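Local coordinates for protein cryptochrome DASH (Arabidopsis thaliana, PDB 2VTB) that repairs cyclobutane pyrimidine dimers in single-stranded DNA by photolyase activity, binds FAD and a methenyltetrahydrofolate, and may serve as a blue-light photoreceptor, at residues B[263-268]-B[312-317]; B[44-49]-B[140-145]; B[119-124]-B[229-234]. All coordinates share one frame; numbering follows the deposited sequence.

Contact 1 of 3, residues B[263-268]-B[312-317]; sequences YFWKKD and KERVAN
Arg314 reaches across to the end of helix 253-266 and closes the NH1, NH2 end of its guanidinium on a single backbone oxygen, Trp265 O. NH1 of Arg314 lies 3.0 Å from Trp265 O, in the carbonyl plane and on a lone pair; NH2 of Arg314 comes to the same oxygen at 3.1 Å, tilted from that plane. Since Trp265 O sits almost exactly in the guanidinium plane, the two bonds fix how the group is rotated. NH1 also makes a salt bridge with Asp268, 3.0 Å from Asp268 OD1, although as a hydrogen bond this one is weak and the carboxylate stands steeply to the guanidinium, their planes 79° apart. CG of Arg314 passes the Trp265 ring 3.9 Å from CZ3, and a bend at chi2 (-81°) then folds CD and the guanidinium back toward helix 253-266. CE3 of Trp265 lies over the centre of one guanidinium face, the indole being turned 70° from it. Here two helix ends meet at the protein surface: Asp268, with positive phi, leaves helix 253-266, and Arg314 leaves helix 300-313. The far rim of the indole reaches Glu313, whose OE1 approaches Trp265 CZ3 at 3.6 Å while its CB lies in the ring plane at the edge. Further out, Trp265 NE1 is hydrogen-bonded to Glu306 OE1, which holds the ring from helix 300-313. An alanine in place of Trp265 would probably uncover that guanidinium face and leave Glu306 without its indole partner. Asp268 OD1 is held more firmly by a hydrogen bond with Tyr310 OH. On the inner side of helix 253-266, Phe264 packs against Val307 and lies close to Phe289, an FAD-binding residue by similarity.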
loop_
_atom_site.group_PDB
_atom_site.type_symbol
_atom_site.label_atom_id
_atom_site.label_comp_id
_atom_site.label_asym_id
_atom_site.label_seq_id
_atom_site.Cartn_x
_atom_site.Cartn_y
_atom_site.Cartn_z
ATOM N N TYR B 263 -2.626 3.549 37.270
ATOM C CA TYR B 263 -3.648 4.496 36.824
ATOM C C TYR B 263 -5.071 3.944 36.986
ATOM O O TYR B 263 -5.945 4.632 37.528
ATOM C CB TYR B 263 -3.396 4.960 35.381
ATOM C CG TYR B 263 -4.338 6.067 34.947
ATOM C CD1 TYR B 263 -4.251 7.341 35.503
ATOM C CD2 TYR B 263 -5.336 5.834 34.001
ATOM C CE1 TYR B 263 -5.129 8.357 35.119
ATOM C CE2 TYR B 263 -6.213 6.841 33.619
ATOM C CZ TYR B 263 -6.105 8.098 34.183
ATOM O OH TYR B 263 -6.980 9.096 33.804
ATOM N N PHE B 264 -5.294 2.708 36.536
ATOM C CA PHE B 264 -6.618 2.076 36.611
ATOM C C PHE B 264 -6.951 1.666 38.044
ATOM O O PHE B 264 -7.938 2.125 38.614
ATOM C CB PHE B 264 -6.699 0.823 35.719
ATOM C CG PHE B 264 -6.774 1.097 34.228
ATOM C CD1 PHE B 264 -6.505 2.349 33.688
ATOM C CD2 PHE B 264 -7.086 0.054 33.356
ATOM C CE1 PHE B 264 -6.578 2.566 32.307
ATOM C CE2 PHE B 264 -7.151 0.260 31.977
ATOM C CZ PHE B 264 -6.897 1.517 31.451
ATOM N N TRP B 265 -6.113 0.812 38.625
ATOM C CA TRP B 265 -6.477 0.084 39.843
ATOM C C TRP B 265 -6.046 0.764 41.140
ATOM O O TRP B 265 -6.886 0.995 42.012
ATOM C CB TRP B 265 -5.958 -1.357 39.770
ATOM C CG TRP B 265 -6.516 -2.083 38.568
ATOM C CD1 TRP B 265 -5.891 -2.280 37.369
ATOM C CD2 TRP B 265 -7.822 -2.665 38.439
ATOM N NE1 TRP B 265 -6.718 -2.964 36.511
ATOM C CE2 TRP B 265 -7.908 -3.213 37.140
ATOM C CE3 TRP B 265 -8.919 -2.790 39.299
ATOM C CZ2 TRP B 265 -9.048 -3.872 36.677
ATOM C CZ3 TRP B 265 -10.055 -3.449 38.840
ATOM C CH2 TRP B 265 -10.108 -3.982 37.537
ATOM N N LYS B 266 -4.766 1.092 41.280
ATOM C CA LYS B 266 -4.289 1.706 42.529
ATOM C C LYS B 266 -5.028 3.012 42.820
ATOM O O LYS B 266 -5.557 3.199 43.915
ATOM C CB LYS B 266 -2.782 1.970 42.489
ATOM C CG LYS B 266 -2.202 2.445 43.817
ATOM C CD LYS B 266 -0.681 2.465 43.791
ATOM C CE LYS B 266 -0.107 2.930 45.120
ATOM N NZ LYS B 266 1.350 3.216 45.019
ATOM N N LYS B 267 -5.069 3.898 41.827
ATOM C CA LYS B 267 -5.590 5.252 42.011
ATOM C C LYS B 267 -7.058 5.428 41.604
ATOM O O LYS B 267 -7.670 6.445 41.948
ATOM C CB LYS B 267 -4.720 6.250 41.241
ATOM C CG LYS B 267 -3.332 6.443 41.836
ATOM C CD LYS B 267 -2.518 7.421 41.012
ATOM C CE LYS B 267 -1.090 7.535 41.519
ATOM N NZ LYS B 267 -1.011 8.313 42.769
ATOM N N ASP B 268 -7.613 4.464 40.864
ATOM C CA ASP B 268 -9.032 4.478 40.485
ATOM C C ASP B 268 -9.381 5.696 39.621
ATOM O O ASP B 268 -10.475 6.251 39.734
ATOM C CB ASP B 268 -9.897 4.461 41.758
ATOM C CG ASP B 268 -11.231 3.768 41.570
ATOM O OD1 ASP B 268 -11.418 3.052 40.562
ATOM O OD2 ASP B 268 -12.097 3.927 42.457
ATOM N N LYS B 312 -16.107 -4.055 35.042
ATOM C CA LYS B 312 -16.765 -5.113 35.812
ATOM C C LYS B 312 -16.489 -4.981 37.312
ATOM O O LYS B 312 -17.412 -5.052 38.128
ATOM C CB LYS B 312 -16.289 -6.480 35.284
ATOM C CG LYS B 312 -16.595 -7.688 36.164
ATOM C CD LYS B 312 -16.216 -8.982 35.446
ATOM C CE LYS B 312 -17.330 -9.455 34.505
ATOM N NZ LYS B 312 -18.413 -10.172 35.275
ATOM N N GLU B 313 -15.222 -4.785 37.675
ATOM C CA GLU B 313 -14.816 -4.767 39.086
ATOM C C GLU B 313 -14.948 -3.391 39.778
ATOM O O GLU B 313 -14.975 -3.330 41.011
ATOM C CB GLU B 313 -13.385 -5.304 39.240
ATOM C CG GLU B 313 -13.242 -6.796 38.935
ATOM C CD GLU B 313 -11.816 -7.310 39.102
ATOM O OE1 GLU B 313 -11.062 -6.757 39.933
ATOM O OE2 GLU B 313 -11.445 -8.281 38.405
ATOM N N ARG B 314 -15.046 -2.310 38.996
ATOM C CA ARG B 314 -15.107 -0.944 39.543
ATOM C C ARG B 314 -16.324 -0.166 39.000
ATOM O O ARG B 314 -17.375 -0.145 39.645
ATOM C CB ARG B 314 -13.787 -0.194 39.280
ATOM C CG ARG B 314 -12.563 -0.743 40.039
ATOM C CD ARG B 314 -12.499 -0.254 41.479
ATOM N NE ARG B 314 -11.369 -0.820 42.224
ATOM C CZ ARG B 314 -10.115 -0.376 42.169
ATOM N NH1 ARG B 314 -9.787 0.657 41.407
ATOM N NH2 ARG B 314 -9.175 -0.976 42.891
ATOM N N VAL B 315 -16.192 0.455 37.822
ATOM C CA VAL B 315 -17.280 1.248 37.216
ATOM C C VAL B 315 -17.140 1.366 35.694
ATOM O O VAL B 315 -16.030 1.407 35.162
ATOM C CB VAL B 315 -17.361 2.686 37.823
ATOM C CG1 VAL B 315 -15.979 3.285 37.980
ATOM C CG2 VAL B 315 -18.235 3.607 36.964
ATOM N N ALA B 316 -18.279 1.412 35.005
ATOM C CA ALA B 316 -18.337 1.726 33.583
ATOM C C ALA B 316 -19.097 3.033 33.391
ATOM O O ALA B 316 -20.197 3.195 33.916
ATOM C CB ALA B 316 -19.023 0.595 32.814
ATOM N N ASN B 317 -18.508 3.966 32.648
ATOM C CA ASN B 317 -19.167 5.242 32.340
ATOM C C ASN B 317 -18.544 5.862 31.085
ATOM O O ASN B 317 -17.878 5.159 30.310
ATOM C CB ASN B 317 -19.108 6.187 33.557
ATOM C CG ASN B 317 -17.689 6.577 33.935
ATOM O OD1 ASN B 317 -16.756 6.426 33.147
ATOM N ND2 ASN B 317 -17.523 7.079 35.145
#

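Contact 2 of 3, residues B[44-49]-B[140-145]; sequences ILWFRN and VFAHKE
Two neighbouring parallel strands, 42-47 and 137-143, run side by side in the five-stranded sheet of the photolyase alpha/beta domain, the first of them its middle strand. Ile44 pairs with Val140 and Leu45 with Phe141; Phe141 N donates to Ile44 O at 2.8 Å, and Trp46 N to Phe141 O, both nearly straight. Beyond Trp46 the strands part, and a water takes over, donating to Trp46 O and accepting from His143 N. On the Ile44 side of the sheet, the Trp46 indole, its CG anti to the backbone N (chi1 171°), brings CE3 to 3.5 Å from Ala142 CB, tight packing under helices 124-135 and 148-164. Past the strand ends, the Arg48 guanidinium is sandwiched: Trp46 CH2 lies over one face and Glu145 CG over the opposite one, both offset toward its rim, with CG 3.6 Å from Arg48 NH2. That nitrogen makes a weak bond to His143 O near the guanidinium plane and a salt bridge to Glu154, while Glu145 OE1 pairs with Arg334. The side chain of Asn49 lies about 7 Å from a bound methenyltetrahydrofolate. A second water bridges the segments: it accepts from Asn49 N and donates to Glu145 OE2, 2.9 Å from each.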
loop_
_atom_site.group_PDB
_atom_site.type_symbol
_atom_site.label_atom_id
_atom_site.label_comp_id
_atom_site.label_asym_id
_atom_site.label_seq_id
_atom_site.Cartn_x
_atom_site.Cartn_y
_atom_site.Cartn_z
ATOM N N ILE B 44 14.293 -17.090 13.914
ATOM C CA ILE B 44 14.777 -15.837 14.481
ATOM C C ILE B 44 13.594 -14.900 14.683
ATOM O O ILE B 44 12.752 -14.755 13.795
ATOM C CB ILE B 44 15.821 -15.167 13.559
ATOM C CG1 ILE B 44 17.145 -15.937 13.604
ATOM C CG2 ILE B 44 16.050 -13.709 13.951
ATOM C CD1 ILE B 44 17.996 -15.737 12.360
ATOM N N LEU B 45 13.532 -14.269 15.852
ATOM C CA LEU B 45 12.521 -13.250 16.140
ATOM C C LEU B 45 13.198 -11.884 16.156
ATOM O O LEU B 45 14.043 -11.603 17.015
ATOM C CB LEU B 45 11.820 -13.529 17.470
ATOM C CG LEU B 45 10.777 -12.502 17.951
ATOM C CD1 LEU B 45 9.600 -12.391 16.980
ATOM C CD2 LEU B 45 10.298 -12.882 19.346
ATOM N N TRP B 46 12.811 -11.049 15.197
ATOM C CA TRP B 46 13.404 -9.728 15.004
ATOM C C TRP B 46 12.524 -8.645 15.638
ATOM O O TRP B 46 11.438 -8.350 15.138
ATOM C CB TRP B 46 13.620 -9.489 13.499
ATOM C CG TRP B 46 14.031 -8.110 13.125
ATOM C CD1 TRP B 46 14.817 -7.262 13.845
ATOM C CD2 TRP B 46 13.693 -7.419 11.917
ATOM N NE1 TRP B 46 14.969 -6.075 13.172
ATOM C CE2 TRP B 46 14.300 -6.149 11.979
ATOM C CE3 TRP B 46 12.937 -7.754 10.788
ATOM C CZ2 TRP B 46 14.176 -5.205 10.952
ATOM C CZ3 TRP B 46 12.808 -6.806 9.761
ATOM C CH2 TRP B 46 13.422 -5.550 9.858
ATOM N N PHE B 47 12.995 -8.086 16.755
ATOM C CA PHE B 47 12.276 -7.031 17.486
ATOM C C PHE B 47 12.557 -5.656 16.885
ATOM O O PHE B 47 13.684 -5.374 16.480
ATOM C CB PHE B 47 12.708 -6.991 18.959
ATOM C CG PHE B 47 12.066 -8.039 19.821
ATOM C CD1 PHE B 47 10.826 -7.811 20.401
ATOM C CD2 PHE B 47 12.712 -9.240 20.081
ATOM C CE1 PHE B 47 10.230 -8.762 21.209
ATOM C CE2 PHE B 47 12.121 -10.199 20.890
ATOM C CZ PHE B 47 10.879 -9.957 21.458
ATOM N N ARG B 48 11.535 -4.801 16.856
ATOM C CA ARG B 48 11.695 -3.407 16.446
ATOM C C ARG B 48 11.002 -2.498 17.468
ATOM O O ARG B 48 11.605 -2.165 18.484
ATOM C CB ARG B 48 11.166 -3.211 15.026
ATOM C CG ARG B 48 11.892 -4.065 13.990
ATOM C CD ARG B 48 11.032 -4.312 12.754
ATOM N NE ARG B 48 11.193 -3.279 11.754
ATOM C CZ ARG B 48 10.465 -3.173 10.649
ATOM N NH1 ARG B 48 10.733 -2.203 9.793
ATOM N NH2 ARG B 48 9.470 -4.018 10.392
ATOM N N ASN B 49 9.743 -2.120 17.235
ATOM C CA ASN B 49 8.990 -1.350 18.234
ATOM C C ASN B 49 7.872 -2.188 18.845
ATOM O O ASN B 49 6.718 -1.769 18.935
ATOM C CB ASN B 49 8.492 -0.033 17.635
ATOM C CG ASN B 49 9.554 1.047 17.688
ATOM O OD1 ASN B 49 9.895 1.548 18.764
ATOM N ND2 ASN B 49 10.108 1.383 16.540
ATOM N N VAL B 140 12.531 -15.682 9.616
ATOM C CA VAL B 140 12.690 -14.524 10.497
ATOM C C VAL B 140 11.299 -13.935 10.691
ATOM O O VAL B 140 10.645 -13.568 9.713
ATOM C CB VAL B 140 13.619 -13.449 9.887
ATOM C CG1 VAL B 140 13.643 -12.197 10.754
ATOM C CG2 VAL B 140 15.032 -13.999 9.688
ATOM N N PHE B 141 10.829 -13.888 11.934
ATOM C CA PHE B 141 9.538 -13.278 12.250
ATOM C C PHE B 141 9.732 -11.859 12.756
ATOM O O PHE B 141 10.690 -11.577 13.481
ATOM C CB PHE B 141 8.779 -14.097 13.299
ATOM C CG PHE B 141 8.153 -15.355 12.753
ATOM C CD1 PHE B 141 6.881 -15.330 12.196
ATOM C CD2 PHE B 141 8.837 -16.554 12.798
ATOM C CE1 PHE B 141 6.305 -16.493 11.686
ATOM C CE2 PHE B 141 8.268 -17.718 12.298
ATOM C CZ PHE B 141 7.006 -17.688 11.740
ATOM N N ALA B 142 8.808 -10.980 12.377
ATOM C CA ALA B 142 8.811 -9.585 12.824
ATOM C C ALA B 142 7.427 -8.965 12.638
ATOM O O ALA B 142 6.604 -9.487 11.869
ATOM C CB ALA B 142 9.857 -8.784 12.047
ATOM N N HIS B 143 7.174 -7.853 13.331
ATOM C CA HIS B 143 5.952 -7.079 13.105
ATOM C C HIS B 143 6.092 -6.204 11.863
ATOM O O HIS B 143 7.161 -5.651 11.596
ATOM C CB HIS B 143 5.573 -6.222 14.320
ATOM C CG HIS B 143 4.806 -6.977 15.365
ATOM N ND1 HIS B 143 5.371 -7.383 16.554
ATOM C CD2 HIS B 143 3.529 -7.430 15.383
ATOM C CE1 HIS B 143 4.472 -8.037 17.268
ATOM N NE2 HIS B 143 3.346 -8.081 16.580
ATOM N N LYS B 144 5.001 -6.111 11.104
ATOM C CA LYS B 144 4.900 -5.238 9.935
ATOM C C LYS B 144 4.818 -3.772 10.357
ATOM O O LYS B 144 4.061 -3.428 11.256
ATOM C CB LYS B 144 3.632 -5.598 9.141
ATOM C CG LYS B 144 3.442 -4.851 7.815
ATOM C CD LYS B 144 4.350 -5.396 6.719
ATOM C CE LYS B 144 4.242 -4.587 5.431
ATOM N NZ LYS B 144 4.868 -3.245 5.571
ATOM N N GLU B 145 5.580 -2.913 9.686
ATOM C CA GLU B 145 5.470 -1.472 9.882
ATOM C C GLU B 145 4.804 -0.831 8.665
ATOM O O GLU B 145 4.488 -1.521 7.688
ATOM C CB GLU B 145 6.848 -0.873 10.157
ATOM C CG GLU B 145 7.391 -1.260 11.521
ATOM C CD GLU B 145 6.777 -0.449 12.653
ATOM O OE1 GLU B 145 5.747 0.219 12.428
ATOM O OE2 GLU B 145 7.342 -0.462 13.764
HETATM O O HOH W 1 9.163 -6.978 15.051
HETATM O O HOH W 2 7.700 -2.840 15.305
#

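Contact 3 of 3, residues B[119-124]-B[229-234]; sequences IRSGKP and DVPTLE
With chi1 at -60°, Ile119 places CG2 anti to its own backbone N and extends its CG1 arm through CD1 (chi2 175°), so that the two branches meet different residues of the 229-234 loop. CG2 comes to 3.8 Å from the carbonyl oxygen Asp229 O and to 4.2 Å from CD of the Pro231 ring, while CD1 touches Val230 CG2 at 4.2 Å. Two residues on, Ser121 points to the same side of its strand, as alternate residues do, and sets OG at 4.1 Å from Pro231 CG, a loose van der Waals approach. Strand 118-121 is an outermost strand of the parallel sheet in the alpha/beta domain, and this is where a long loop, running on from helix 195-205 toward strand 246-249, lies against it. The loop stays linked to the strand through backbone oxygens as well: one water donates to both Ile119 O and Asp229 O, 2.7 Å from each. Ile119 O also receives Arg120 NH1 at 3.2 Å, from above the carbonyl plane, and the same guanidinium uses NH2 to hold Asp226 O, just upstream in the loop. A backbone hydrogen bond between Ile119 and Trp227 adds to the grip there. Val230 turns its side chain to helix 93-111, where it meets Val104 and Arg107, the latter also touching Ile119; Pro231 reaches Leu75 on the neighbouring strand 68-75.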
loop_
_atom_site.group_PDB
_atom_site.type_symbol
_atom_site.label_atom_id
_atom_site.label_comp_id
_atom_site.label_asym_id
_atom_site.label_seq_id
_atom_site.Cartn_x
_atom_site.Cartn_y
_atom_site.Cartn_z
ATOM N N ILE B 119 21.719 -8.771 21.209
ATOM C CA ILE B 119 21.803 -7.358 20.846
ATOM C C ILE B 119 23.059 -7.095 20.026
ATOM O O ILE B 119 24.160 -7.449 20.436
ATOM C CB ILE B 119 21.789 -6.443 22.085
ATOM C CG1 ILE B 119 20.494 -6.631 22.877
ATOM C CG2 ILE B 119 21.922 -4.973 21.677
ATOM C CD1 ILE B 119 20.470 -5.853 24.186
ATOM N N ARG B 120 22.869 -6.476 18.860
ATOM C CA ARG B 120 23.955 -6.140 17.937
ATOM C C ARG B 120 23.771 -4.712 17.429
ATOM O O ARG B 120 22.648 -4.255 17.263
ATOM C CB ARG B 120 23.964 -7.101 16.743
ATOM C CG ARG B 120 24.409 -8.528 17.062
ATOM C CD ARG B 120 25.893 -8.594 17.412
ATOM N NE ARG B 120 26.359 -9.964 17.636
ATOM C CZ ARG B 120 26.362 -10.606 18.807
ATOM N NH1 ARG B 120 25.914 -10.030 19.922
ATOM N NH2 ARG B 120 26.823 -11.850 18.860
ATOM N N SER B 121 24.876 -4.012 17.197
ATOM C CA SER B 121 24.832 -2.680 16.603
ATOM C C SER B 121 25.120 -2.819 15.121
ATOM O O SER B 121 26.156 -3.360 14.738
ATOM C CB SER B 121 25.855 -1.751 17.259
ATOM O OG SER B 121 25.441 -1.394 18.568
ATOM N N GLY B 122 24.190 -2.349 14.294
ATOM C CA GLY B 122 24.330 -2.438 12.843
ATOM C C GLY B 122 22.988 -2.454 12.135
ATOM O O GLY B 122 21.926 -2.422 12.774
ATOM N N LYS B 123 23.048 -2.515 10.810
ATOM C CA LYS B 123 21.863 -2.550 9.972
ATOM C C LYS B 123 21.271 -3.957 9.965
ATOM O O LYS B 123 22.003 -4.925 9.743
ATOM C CB LYS B 123 22.225 -2.144 8.542
ATOM C CG LYS B 123 22.737 -0.728 8.423
ATOM C CD LYS B 123 23.074 -0.394 6.990
ATOM C CE LYS B 123 23.600 1.020 6.866
ATOM N NZ LYS B 123 24.155 1.257 5.499
ATOM N N PRO B 124 19.947 -4.078 10.205
ATOM C CA PRO B 124 19.285 -5.390 10.189
ATOM C C PRO B 124 19.528 -6.205 8.916
ATOM O O PRO B 124 19.689 -7.421 8.994
ATOM C CB PRO B 124 17.798 -5.039 10.313
ATOM C CG PRO B 124 17.770 -3.720 10.983
ATOM C CD PRO B 124 18.996 -2.991 10.515
ATOM N N ASP B 229 26.356 -6.782 24.640
ATOM C CA ASP B 229 26.119 -5.780 25.666
ATOM C C ASP B 229 25.176 -4.707 25.149
ATOM O O ASP B 229 24.935 -4.584 23.936
ATOM C CB ASP B 229 27.434 -5.161 26.130
ATOM C CG ASP B 229 28.267 -6.127 26.945
ATOM O OD1 ASP B 229 27.811 -6.524 28.052
ATOM O OD2 ASP B 229 29.372 -6.487 26.473
ATOM N N VAL B 230 24.636 -3.944 26.089
ATOM C CA VAL B 230 23.769 -2.828 25.766
ATOM C C VAL B 230 24.668 -1.650 25.421
ATOM O O VAL B 230 25.494 -1.243 26.234
ATOM C CB VAL B 230 22.854 -2.464 26.950
ATOM C CG1 VAL B 230 21.903 -1.345 26.561
ATOM C CG2 VAL B 230 22.078 -3.695 27.413
ATOM N N PRO B 231 24.529 -1.107 24.204
ATOM C CA PRO B 231 25.407 -0.004 23.823
ATOM C C PRO B 231 25.094 1.264 24.613
ATOM O O PRO B 231 23.928 1.548 24.886
ATOM C CB PRO B 231 25.111 0.185 22.335
ATOM C CG PRO B 231 23.743 -0.362 22.142
ATOM C CD PRO B 231 23.574 -1.457 23.140
ATOM N N THR B 232 26.135 1.996 25.002
ATOM C CA THR B 232 25.964 3.286 25.672
ATOM C C THR B 232 25.542 4.326 24.642
ATOM O O THR B 232 25.868 4.205 23.459
ATOM C CB THR B 232 27.267 3.775 26.345
ATOM O OG1 THR B 232 28.239 4.098 25.344
ATOM C CG2 THR B 232 27.832 2.719 27.292
ATOM N N LEU B 233 24.824 5.348 25.100
ATOM C CA LEU B 233 24.451 6.471 24.241
ATOM C C LEU B 233 25.678 7.192 23.671
ATOM O O LEU B 233 25.635 7.727 22.560
ATOM C CB LEU B 233 23.580 7.473 25.010
ATOM C CG LEU B 233 22.154 7.042 25.361
ATOM C CD1 LEU B 233 21.421 8.188 26.048
ATOM C CD2 LEU B 233 21.389 6.583 24.124
ATOM N N GLU B 234 26.770 7.186 24.429
ATOM C CA GLU B 234 27.984 7.903 24.047
ATOM C C GLU B 234 28.636 7.243 22.822
ATOM O O GLU B 234 29.112 7.938 21.921
ATOM C CB GLU B 234 28.961 7.998 25.236
ATOM C CG GLU B 234 28.262 8.136 26.613
ATOM C CD GLU B 234 29.036 8.968 27.614
ATOM O OE1 GLU B 234 29.330 8.455 28.718
ATOM O OE2 GLU B 234 29.342 10.141 27.304
HETATM O O HOH W 3 25.726 -5.646 21.588
#

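From the N terminus, the chain first enters contact 2 at 44-49, then passes 119-124, the opening half of contact 3. Contact 2 closes at 140-145 after 90 residues, pairing the middle strand 42-47 with its neighbour 137-143, and contact 3 closes only at 229-234, so these two cross. They also touch: Trp46 CZ2 packs on Pro124 CB at 3.7 Å, and both reach the same sheet, contact 3 at its 118-121 edge, where the long loop is drawn in. Contact 1 follows in series, closing 43 residues, about half of them helical, and bringing the ends of helices 253-266 and 300-313 together, on the opposite side of the chain's centre from contact 3 and about 40 Å from it, centre to centre.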